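Local coordinates for 6-carboxyhexanoate--coa ligase (Bacillus subtilis, PDB 5FLG), which belongs to the 6-carboxyhexanoate--CoA ligase (pimeloyl-CoA synthase) family and binds phosphoaminophosphonic acid-adenylate ester, pimelic acid and magnesium ions, at residues P186-L192 / Y204-M210. Sequence-based numbering, arbitrary orientation.
Sequences PAVVAEL and YVAGKKM
Glu191 and Ala206 form an antiparallel hydrogen-bonded pair of a beta hairpin made by strands 188-194 and 203-207, inside the mixed sheet of this ligase. Glu191 N reaches Ala206 O at 2.9 Å, and Ala206 N returns a 3.0 Å bond to Glu191 O. Beside them Ala190 CA lies 3.3 Å from Ala206 O, a CA-H...O contact. On the face bearing Glu191, the small Ala206 leaves room for the carboxylate to run past it to Tyr204. Glu191 CG is anti to the backbone N (chi1 169°) and the chain continues extended, carrying the carboxylate to the hydroxyl end of the ring, the two planes turned 79° apart. Tyr204 OH is modelled very close to OE2, so their exact spacing is doubtful, but Arg228 joins both residues, through a salt bridge to OE2 and a hydrogen bond to the hydroxyl. On the other face, the branched Leu192 and Val205 suit an apolar layer, with CD1 of Leu192 3.7 Å from CG2 of Val205. Where the strands part, the long Lys208 reaches back along strand 188-194 and bends at its last torsion (chi4 71°); its NZ hydrogen-bonds Ser183 O and His185 O and makes a weak hydrogen bond to Val188 O, 2.9 Å from NZ. Helix 170-184 packs against Glu191 and Tyr204, the latter with its side chain about 4 Å from the bound pimelic acid, while helix 89-102 meets Ala190 and Val205; strand 227-232 flanks strand 188-194, with a classic bulge where Val189 and Ala190 both face Phe231.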
loop_
_atom_site.group_PDB
_atom_site.type_symbol
_atom_site.label_atom_id
_atom_site.label_comp_id
_atom_site.label_asym_id
_atom_site.label_seq_id
_atom_site.Cartn_x
_atom_site.Cartn_y
_atom_site.Cartn_z
ATOM N N PRO A 186 15.920 25.709 3.097
ATOM C CA PRO A 186 16.193 27.162 3.236
ATOM C C PRO A 186 14.955 28.079 3.274
ATOM O O PRO A 186 15.000 29.122 3.900
ATOM C CB PRO A 186 17.090 27.500 2.031
ATOM C CG PRO A 186 17.078 26.325 1.124
ATOM C CD PRO A 186 16.420 25.133 1.838
ATOM N N ALA A 187 13.804 27.635 2.800
ATOM C CA ALA A 187 12.621 28.517 2.864
ATOM C C ALA A 187 11.820 28.432 4.179
ATOM O O ALA A 187 10.969 29.296 4.463
ATOM C CB ALA A 187 11.724 28.263 1.665
ATOM N N VAL A 188 12.104 27.425 5.010
ATOM C CA VAL A 188 11.360 27.268 6.248
ATOM C C VAL A 188 11.963 28.020 7.413
ATOM O O VAL A 188 13.070 27.704 7.889
ATOM C CB VAL A 188 11.216 25.761 6.663
ATOM C CG1 VAL A 188 10.396 25.653 7.939
ATOM C CG2 VAL A 188 10.571 24.952 5.570
ATOM N N VAL A 189 11.189 28.932 7.983
ATOM C CA VAL A 189 11.656 29.762 9.081
ATOM C C VAL A 189 11.344 29.068 10.416
ATOM O O VAL A 189 12.060 29.207 11.379
ATOM C CB VAL A 189 10.947 31.126 9.036
ATOM C CG1 VAL A 189 11.239 31.949 10.290
ATOM C CG2 VAL A 189 11.365 31.898 7.784
ATOM N N ALA A 190 10.214 28.402 10.489
ATOM C CA ALA A 190 9.816 27.778 11.745
ATOM C C ALA A 190 8.679 26.794 11.570
ATOM O O ALA A 190 7.932 26.836 10.574
ATOM C CB ALA A 190 9.441 28.848 12.745
ATOM N N GLU A 191 8.590 25.857 12.530
ATOM C CA GLU A 191 7.566 24.815 12.509
ATOM C C GLU A 191 6.875 24.824 13.875
ATOM O O GLU A 191 7.495 25.115 14.882
ATOM C CB GLU A 191 8.149 23.436 12.209
ATOM C CG GLU A 191 7.131 22.305 12.447
ATOM C CD GLU A 191 7.700 20.871 12.347
ATOM O OE1 GLU A 191 8.941 20.666 12.258
ATOM O OE2 GLU A 191 6.878 19.915 12.399
ATOM N N LEU A 192 5.550 24.736 13.857
ATOM C CA LEU A 192 4.777 24.581 15.053
ATOM C C LEU A 192 4.041 23.250 14.978
ATOM O O LEU A 192 3.412 22.940 13.967
ATOM C CB LEU A 192 3.795 25.725 15.147
ATOM C CG LEU A 192 2.722 25.659 16.219
ATOM C CD1 LEU A 192 3.296 25.807 17.627
ATOM C CD2 LEU A 192 1.711 26.741 15.918
ATOM N N TYR A 204 5.998 21.001 20.058
ATOM C CA TYR A 204 7.248 21.689 19.888
ATOM C C TYR A 204 7.141 22.816 18.864
ATOM O O TYR A 204 6.150 22.953 18.161
ATOM C CB TYR A 204 8.372 20.740 19.442
ATOM C CG TYR A 204 8.237 20.178 18.014
ATOM C CD1 TYR A 204 8.704 20.882 16.922
ATOM C CD2 TYR A 204 7.647 18.933 17.782
ATOM C CE1 TYR A 204 8.592 20.394 15.662
ATOM C CE2 TYR A 204 7.627 18.387 16.519
ATOM C CZ TYR A 204 8.029 19.174 15.446
ATOM O OH TYR A 204 8.012 18.680 14.163
ATOM N N VAL A 205 8.117 23.700 18.955
ATOM C CA VAL A 205 8.406 24.675 17.895
ATOM C C VAL A 205 9.862 24.434 17.524
ATOM O O VAL A 205 10.682 24.083 18.379
ATOM C CB VAL A 205 8.257 26.107 18.444
ATOM C CG1 VAL A 205 8.813 27.127 17.453
ATOM C CG2 VAL A 205 6.798 26.408 18.674
ATOM N N ALA A 206 10.143 24.434 16.229
ATOM C CA ALA A 206 11.478 24.182 15.744
ATOM C C ALA A 206 11.883 25.307 14.798
ATOM O O ALA A 206 11.070 25.810 14.019
ATOM C CB ALA A 206 11.532 22.877 15.022
ATOM N N GLY A 207 13.183 25.548 14.746
ATOM C CA GLY A 207 13.751 26.460 13.765
ATOM C C GLY A 207 15.256 26.418 13.792
ATOM O O GLY A 207 15.867 25.818 14.688
ATOM N N LYS A 208 15.856 27.131 12.846
ATOM C CA LYS A 208 17.262 26.955 12.532
ATOM C C LYS A 208 18.058 27.479 13.685
ATOM O O LYS A 208 19.014 26.843 14.104
ATOM C CB LYS A 208 17.631 27.719 11.262
ATOM C CG LYS A 208 17.307 27.006 9.970
ATOM C CD LYS A 208 17.522 27.960 8.789
ATOM C CE LYS A 208 17.247 27.288 7.447
ATOM N NZ LYS A 208 15.811 27.021 7.201
ATOM N N LYS A 209 17.572 28.537 14.318
ATOM C CA LYS A 209 18.313 29.111 15.431
ATOM C C LYS A 209 17.990 28.464 16.761
ATOM O O LYS A 209 18.891 28.155 17.536
ATOM C CB LYS A 209 18.067 30.592 15.517
ATOM C CG LYS A 209 18.627 31.293 14.287
ATOM C CD LYS A 209 18.586 32.807 14.417
ATOM C CE LYS A 209 17.153 33.290 14.343
ATOM N NZ LYS A 209 16.482 32.692 13.155
ATOM N N MET A 210 16.712 28.371 17.097
ATOM C CA MET A 210 16.360 27.868 18.406
ATOM C C MET A 210 16.497 26.345 18.492
ATOM O O MET A 210 16.343 25.765 19.566
ATOM C CB MET A 210 14.941 28.298 18.764
ATOM C CG MET A 210 13.887 27.893 17.746
ATOM S SD MET A 210 12.220 28.351 18.278
ATOM C CE MET A 210 11.407 28.416 16.690
#